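Cellulase (Xanthomonas axonopodis pv. citri, PDB 4W7W) probably hydrolyses beta-1,4-glucan chains such as cellulose, as a glycoside hydrolase of family 5, and binds cello-oligosaccharides in its active-site cleft. Local coordinates at residues A[216-228]-A[254-268]. Residues are numbered along the deposited sequence; the frame is centred on the assembly and turned at random.
Sequences GNNLAFEAHQYLD and WLRENKQKGFLGEFA. With BGC (beta-D-glucopyranose), chain C.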
loop_
_atom_site.group_PDB
_atom_site.type_symbol
_atom_site.label_atom_id
_atom_site.label_comp_id
_atom_site.label_asym_id
_atom_site.label_seq_id
_atom_site.Cartn_x
_atom_site.Cartn_y
_atom_site.Cartn_z
ATOM N N GLY A 216 -0.104 -17.530 -11.238
ATOM C CA GLY A 216 0.491 -16.579 -12.168
ATOM C C GLY A 216 1.916 -16.175 -11.822
ATOM O O GLY A 216 2.522 -15.408 -12.554
ATOM N N ASN A 217 2.438 -16.671 -10.689
ATOM C CA ASN A 217 3.815 -16.389 -10.266
ATOM C C ASN A 217 4.192 -14.916 -10.391
ATOM O O ASN A 217 5.228 -14.577 -10.978
ATOM C CB ASN A 217 4.826 -17.248 -11.035
ATOM C CG ASN A 217 6.201 -17.241 -10.383
ATOM O OD1 ASN A 217 6.345 -16.898 -9.198
ATOM N ND2 ASN A 217 7.220 -17.586 -11.160
ATOM N N ASN A 218 3.358 -14.044 -9.843
ATOM C CA ASN A 218 3.658 -12.622 -9.867
ATOM C C ASN A 218 3.067 -11.931 -8.647
ATOM O O ASN A 218 2.142 -11.116 -8.731
ATOM C CB ASN A 218 3.199 -11.970 -11.163
ATOM C CG ASN A 218 3.865 -10.638 -11.399
ATOM O OD1 ASN A 218 4.941 -10.373 -10.857
ATOM N ND2 ASN A 218 3.242 -9.790 -12.203
ATOM N N LEU A 219 3.677 -12.267 -7.514
ATOM C CA LEU A 219 3.241 -11.841 -6.197
ATOM C C LEU A 219 4.394 -11.147 -5.491
ATOM O O LEU A 219 5.551 -11.509 -5.698
ATOM C CB LEU A 219 2.924 -13.118 -5.422
ATOM C CG LEU A 219 2.044 -13.114 -4.207
ATOM C CD1 LEU A 219 0.678 -12.623 -4.649
ATOM C CD2 LEU A 219 1.924 -14.531 -3.648
ATOM N N ALA A 220 4.060 -10.208 -4.616
ATOM C CA ALA A 220 5.014 -9.693 -3.630
ATOM C C ALA A 220 4.272 -9.469 -2.334
ATOM O O ALA A 220 3.072 -9.209 -2.337
ATOM C CB ALA A 220 5.690 -8.414 -4.117
ATOM N N PHE A 221 5.005 -9.544 -1.229
ATOM C CA PHE A 221 4.427 -9.357 0.085
ATOM C C PHE A 221 4.590 -7.905 0.495
ATOM O O PHE A 221 5.706 -7.367 0.519
ATOM C CB PHE A 221 5.063 -10.332 1.076
ATOM C CG PHE A 221 4.613 -11.728 0.806
ATOM C CD1 PHE A 221 3.429 -12.193 1.337
ATOM C CD2 PHE A 221 5.286 -12.529 -0.112
ATOM C CE1 PHE A 221 2.943 -13.447 1.010
ATOM C CE2 PHE A 221 4.809 -13.790 -0.445
ATOM C CZ PHE A 221 3.647 -14.240 0.133
ATOM N N GLU A 222 3.465 -7.284 0.813
ATOM C CA GLU A 222 3.432 -5.893 1.237
ATOM C C GLU A 222 3.545 -5.802 2.745
ATOM O O GLU A 222 2.714 -6.371 3.447
ATOM C CB GLU A 222 2.109 -5.257 0.779
ATOM C CG GLU A 222 1.978 -3.802 1.204
ATOM C CD GLU A 222 0.706 -3.155 0.715
ATOM O OE1 GLU A 222 0.182 -3.599 -0.328
ATOM O OE2 GLU A 222 0.256 -2.179 1.373
ATOM N N ALA A 223 4.551 -5.058 3.204
ATOM C CA ALA A 223 4.716 -4.749 4.614
ATOM C C ALA A 223 4.702 -3.231 4.773
ATOM O O ALA A 223 4.977 -2.499 3.819
ATOM C CB ALA A 223 6.008 -5.327 5.171
ATOM N N HIS A 224 4.338 -2.778 5.970
ATOM C CA HIS A 224 4.391 -1.364 6.336
ATOM C C HIS A 224 5.328 -1.218 7.506
ATOM O O HIS A 224 5.456 -2.134 8.314
ATOM C CB HIS A 224 3.020 -0.829 6.740
ATOM C CG HIS A 224 2.032 -0.832 5.615
ATOM N ND1 HIS A 224 0.759 -0.325 5.745
ATOM C CD2 HIS A 224 2.141 -1.271 4.340
ATOM C CE1 HIS A 224 0.120 -0.478 4.594
ATOM N NE2 HIS A 224 0.942 -1.034 3.725
ATOM N N GLN A 225 5.993 -0.071 7.629
ATOM C CA GLN A 225 6.879 0.134 8.773
ATOM C C GLN A 225 6.970 1.598 9.143
ATOM O O GLN A 225 7.438 2.434 8.380
ATOM C CB GLN A 225 8.285 -0.414 8.517
ATOM C CG GLN A 225 9.151 -0.436 9.767
ATOM C CD GLN A 225 8.573 -1.339 10.823
ATOM O OE1 GLN A 225 8.328 -2.514 10.574
ATOM N NE2 GLN A 225 8.360 -0.809 12.020
ATOM N N TYR A 226 6.537 1.873 10.367
ATOM C CA TYR A 226 6.688 3.181 10.998
ATOM C C TYR A 226 7.640 3.054 12.183
ATOM O O TYR A 226 7.912 1.950 12.662
ATOM C CB TYR A 226 5.307 3.706 11.411
ATOM C CG TYR A 226 4.429 4.037 10.223
ATOM C CD1 TYR A 226 4.520 5.263 9.589
ATOM C CD2 TYR A 226 3.503 3.120 9.724
ATOM C CE1 TYR A 226 3.720 5.574 8.499
ATOM C CE2 TYR A 226 2.702 3.434 8.622
ATOM C CZ TYR A 226 2.814 4.673 8.016
ATOM O OH TYR A 226 2.052 5.043 6.938
ATOM N N LEU A 227 8.187 4.185 12.624
ATOM C CA LEU A 227 9.354 4.158 13.500
ATOM C C LEU A 227 9.124 4.749 14.883
ATOM O O LEU A 227 10.072 4.898 15.648
ATOM C CB LEU A 227 10.529 4.883 12.828
ATOM C CG LEU A 227 11.050 4.351 11.490
ATOM C CD1 LEU A 227 12.392 4.955 11.133
ATOM C CD2 LEU A 227 11.061 2.836 11.410
ATOM N N ASP A 228 7.887 5.092 15.205
ATOM C CA ASP A 228 7.539 5.480 16.566
ATOM C C ASP A 228 7.395 4.240 17.481
ATOM O O ASP A 228 7.566 3.111 17.022
ATOM C CB ASP A 228 6.329 6.445 16.594
ATOM C CG ASP A 228 5.067 5.882 15.973
ATOM O OD1 ASP A 228 5.128 4.889 15.215
ATOM O OD2 ASP A 228 4.002 6.494 16.226
ATOM N N TRP A 254 12.935 -13.418 5.743
ATOM C CA TRP A 254 11.824 -14.298 5.384
ATOM C C TRP A 254 11.609 -14.313 3.872
ATOM O O TRP A 254 11.395 -15.367 3.278
ATOM C CB TRP A 254 10.568 -13.861 6.117
ATOM C CG TRP A 254 9.386 -14.710 5.817
ATOM C CD1 TRP A 254 9.062 -15.893 6.414
ATOM C CD2 TRP A 254 8.372 -14.465 4.833
ATOM N NE1 TRP A 254 7.908 -16.393 5.865
ATOM C CE2 TRP A 254 7.458 -15.528 4.904
ATOM C CE3 TRP A 254 8.139 -13.448 3.903
ATOM C CZ2 TRP A 254 6.335 -15.606 4.081
ATOM C CZ3 TRP A 254 7.018 -13.529 3.098
ATOM C CH2 TRP A 254 6.132 -14.592 3.196
ATOM N N LEU A 255 11.665 -13.139 3.244
ATOM C CA LEU A 255 11.545 -13.087 1.793
ATOM C C LEU A 255 12.625 -13.942 1.138
ATOM O O LEU A 255 12.346 -14.753 0.251
ATOM C CB LEU A 255 11.685 -11.649 1.286
ATOM C CG LEU A 255 10.615 -10.660 1.721
ATOM C CD1 LEU A 255 11.061 -9.252 1.331
ATOM C CD2 LEU A 255 9.269 -11.006 1.116
ATOM N N ARG A 256 13.862 -13.760 1.584
ATOM C CA ARG A 256 14.973 -14.473 0.992
ATOM C C ARG A 256 14.844 -15.989 1.205
ATOM O O ARG A 256 15.073 -16.769 0.273
ATOM C CB ARG A 256 16.281 -13.922 1.538
ATOM C CG ARG A 256 17.473 -14.180 0.655
ATOM C CD ARG A 256 18.676 -13.410 1.163
ATOM N NE ARG A 256 18.652 -12.014 0.738
ATOM C CZ ARG A 256 18.921 -10.972 1.501
ATOM N NH1 ARG A 256 19.280 -11.111 2.773
ATOM N NH2 ARG A 256 18.863 -9.767 0.963
ATOM N N GLU A 257 14.458 -16.384 2.420
ATOM C CA GLU A 257 14.279 -17.801 2.772
ATOM C C GLU A 257 13.258 -18.488 1.883
ATOM O O GLU A 257 13.404 -19.655 1.550
ATOM C CB GLU A 257 13.810 -17.936 4.226
ATOM C CG GLU A 257 14.831 -17.499 5.253
ATOM C CD GLU A 257 14.205 -17.072 6.569
ATOM O OE1 GLU A 257 13.079 -17.531 6.870
ATOM O OE2 GLU A 257 14.835 -16.240 7.292
ATOM N N ASN A 258 12.218 -17.750 1.516
ATOM C CA ASN A 258 11.088 -18.287 0.784
ATOM C C ASN A 258 11.101 -17.952 -0.688
ATOM O O ASN A 258 10.155 -18.299 -1.403
ATOM C CB ASN A 258 9.784 -17.860 1.458
ATOM C CG ASN A 258 9.597 -18.550 2.783
ATOM O OD1 ASN A 258 9.237 -19.718 2.824
ATOM N ND2 ASN A 258 9.917 -17.866 3.870
ATOM N N LYS A 259 12.189 -17.322 -1.147
ATOM C CA LYS A 259 12.356 -16.965 -2.554
ATOM C C LYS A 259 11.200 -16.061 -3.019
ATOM O O LYS A 259 10.691 -16.208 -4.124
ATOM C CB LYS A 259 12.464 -18.223 -3.450
ATOM C CG LYS A 259 13.271 -19.403 -2.914
ATOM C CD LYS A 259 14.703 -19.024 -2.560
ATOM C CE LYS A 259 15.737 -20.135 -2.800
ATOM N NZ LYS A 259 16.255 -20.778 -1.553
ATOM N N GLN A 260 10.821 -15.117 -2.152
ATOM C CA GLN A 260 9.748 -14.159 -2.427
ATOM C C GLN A 260 10.312 -12.745 -2.529
ATOM O O GLN A 260 11.480 -12.481 -2.209
ATOM C CB GLN A 260 8.673 -14.226 -1.330
ATOM C CG GLN A 260 8.053 -15.603 -1.102
ATOM C CD GLN A 260 7.367 -16.141 -2.341
ATOM O OE1 GLN A 260 6.582 -15.462 -2.977
ATOM N NE2 GLN A 260 7.683 -17.373 -2.702
ATOM N N LYS A 261 9.433 -11.830 -2.942
ATOM C CA LYS A 261 9.738 -10.409 -3.061
ATOM C C LYS A 261 8.822 -9.634 -2.127
ATOM O O LYS A 261 7.700 -10.064 -1.855
ATOM C CB LYS A 261 9.464 -9.927 -4.485
ATOM C CG LYS A 261 10.184 -10.672 -5.570
ATOM C CD LYS A 261 11.655 -10.411 -5.515
ATOM C CE LYS A 261 12.284 -10.803 -6.841
ATOM N NZ LYS A 261 13.682 -10.350 -6.951
ATOM N N GLY A 262 9.294 -8.458 -1.713
ATOM C CA GLY A 262 8.579 -7.579 -0.801
ATOM C C GLY A 262 8.390 -6.182 -1.339
ATOM O O GLY A 262 9.115 -5.730 -2.227
ATOM N N PHE A 263 7.437 -5.493 -0.742
ATOM C CA PHE A 263 7.138 -4.123 -1.131
ATOM C C PHE A 263 6.772 -3.350 0.117
ATOM O O PHE A 263 5.916 -3.796 0.874
ATOM C CB PHE A 263 5.960 -4.118 -2.133
ATOM C CG PHE A 263 5.804 -2.814 -2.847
ATOM C CD1 PHE A 263 5.273 -1.703 -2.214
ATOM C CD2 PHE A 263 6.231 -2.694 -4.170
ATOM C CE1 PHE A 263 5.208 -0.468 -2.862
ATOM C CE2 PHE A 263 6.134 -1.482 -4.826
ATOM C CZ PHE A 263 5.655 -0.360 -4.156
ATOM N N LEU A 264 7.417 -2.200 0.354
ATOM C CA LEU A 264 7.137 -1.409 1.544
ATOM C C LEU A 264 6.038 -0.427 1.181
ATOM O O LEU A 264 6.292 0.671 0.685
ATOM C CB LEU A 264 8.400 -0.726 2.060
ATOM C CG LEU A 264 8.323 -0.241 3.507
ATOM C CD1 LEU A 264 8.147 -1.365 4.523
ATOM C CD2 LEU A 264 9.572 0.572 3.847
ATOM N N GLY A 265 4.793 -0.850 1.397
ATOM C CA GLY A 265 3.646 -0.079 0.892
ATOM C C GLY A 265 3.377 1.225 1.612
ATOM O O GLY A 265 2.773 2.143 1.042
ATOM N N GLU A 266 3.809 1.300 2.880
ATOM C CA GLU A 266 3.793 2.538 3.630
ATOM C C GLU A 266 4.981 2.558 4.564
ATOM O O GLU A 266 5.323 1.550 5.185
ATOM C CB GLU A 266 2.555 2.713 4.509
ATOM C CG GLU A 266 1.253 2.782 3.759
ATOM C CD GLU A 266 0.061 3.061 4.652
ATOM O OE1 GLU A 266 0.239 3.477 5.836
ATOM O OE2 GLU A 266 -1.070 2.852 4.160
ATOM N N PHE A 267 5.550 3.744 4.714
ATOM C CA PHE A 267 6.561 4.058 5.715
ATOM C C PHE A 267 6.626 5.572 5.722
ATOM O O PHE A 267 6.228 6.223 4.764
ATOM C CB PHE A 267 7.941 3.440 5.407
ATOM C CG PHE A 267 8.658 4.031 4.193
ATOM C CD1 PHE A 267 8.151 3.886 2.913
ATOM C CD2 PHE A 267 9.844 4.715 4.347
ATOM C CE1 PHE A 267 8.817 4.409 1.819
ATOM C CE2 PHE A 267 10.518 5.223 3.263
ATOM C CZ PHE A 267 10.009 5.079 1.991
ATOM N N ALA A 268 7.131 6.136 6.809
ATOM C CA ALA A 268 7.284 7.580 6.930
ATOM C C ALA A 268 8.204 7.865 8.081
ATOM O O ALA A 268 8.318 7.067 9.019
ATOM C CB ALA A 268 5.954 8.263 7.186
HETATM C C2 BGC C . -2.860 2.075 13.636
HETATM C C3 BGC C . -3.239 2.290 12.178
HETATM C C4 BGC C . -2.000 2.517 11.316
HETATM C C5 BGC C . -0.985 1.408 11.565
HETATM C C6 BGC C . 0.335 1.686 10.869
HETATM C C1 BGC C . -1.835 0.961 13.723
HETATM O O2 BGC C . -4.000 1.713 14.423
HETATM O O3 BGC C . -4.101 3.423 12.077
HETATM O O4 BGC C . -2.355 2.616 9.936
HETATM O O5 BGC C . -0.685 1.308 12.956
HETATM O O6 BGC C . 1.292 0.665 11.169
HETATM O O HOH W 1 7.174 -13.059 -4.161
HETATM O O HOH W 2 7.258 6.576 11.513
#
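E266 lies against H224 and Y226 at the C-terminal ends of two parallel strands. Its CB sits 3.4 Å from Y226 OH and also near H224 ND1. CG comes next, over one face of the imidazole, 3.7 Å from the ring centroid, a CH-pi contact. CG is anti to the carbonyl carbon (chi1 -63°) and the chain then runs extended, so CD continues across the same ring, 3.5 Å from H224 CE1. The carboxylate is stacked on the imidazole, the planes 20° apart. OE1 accepts a 2.6 Å hydrogen bond from Y226 OH, on its anti side and somewhat out of the carboxylate plane. OE2 forms a salt bridge with R67. H224 is gripped at both nitrogens: NE2 donates to the anti lone pair of E222 OE2 at 2.7 Å, and ND1 bonds to E154. This fixes the ring's rotation. Y226 lines the glycan pocket, its CD2 3.6 Å from O6 of a bound glucose unit.

Near the start of strand 219-226, W254 of helix 243-258 turns its edge to the face of the F221 ring in a T-shaped pair, centroids 5.0 Å apart. Between these ends, backbone bonds such as A223 N to F263 O join the strands. Strand 219-226, helix 243-258 and strand 262-268 form a beta-alpha-beta unit of the (beta/alpha)8 barrel, with the glycan-binding site at the strands' C-terminal ends, as in family 5 glycoside hydrolases.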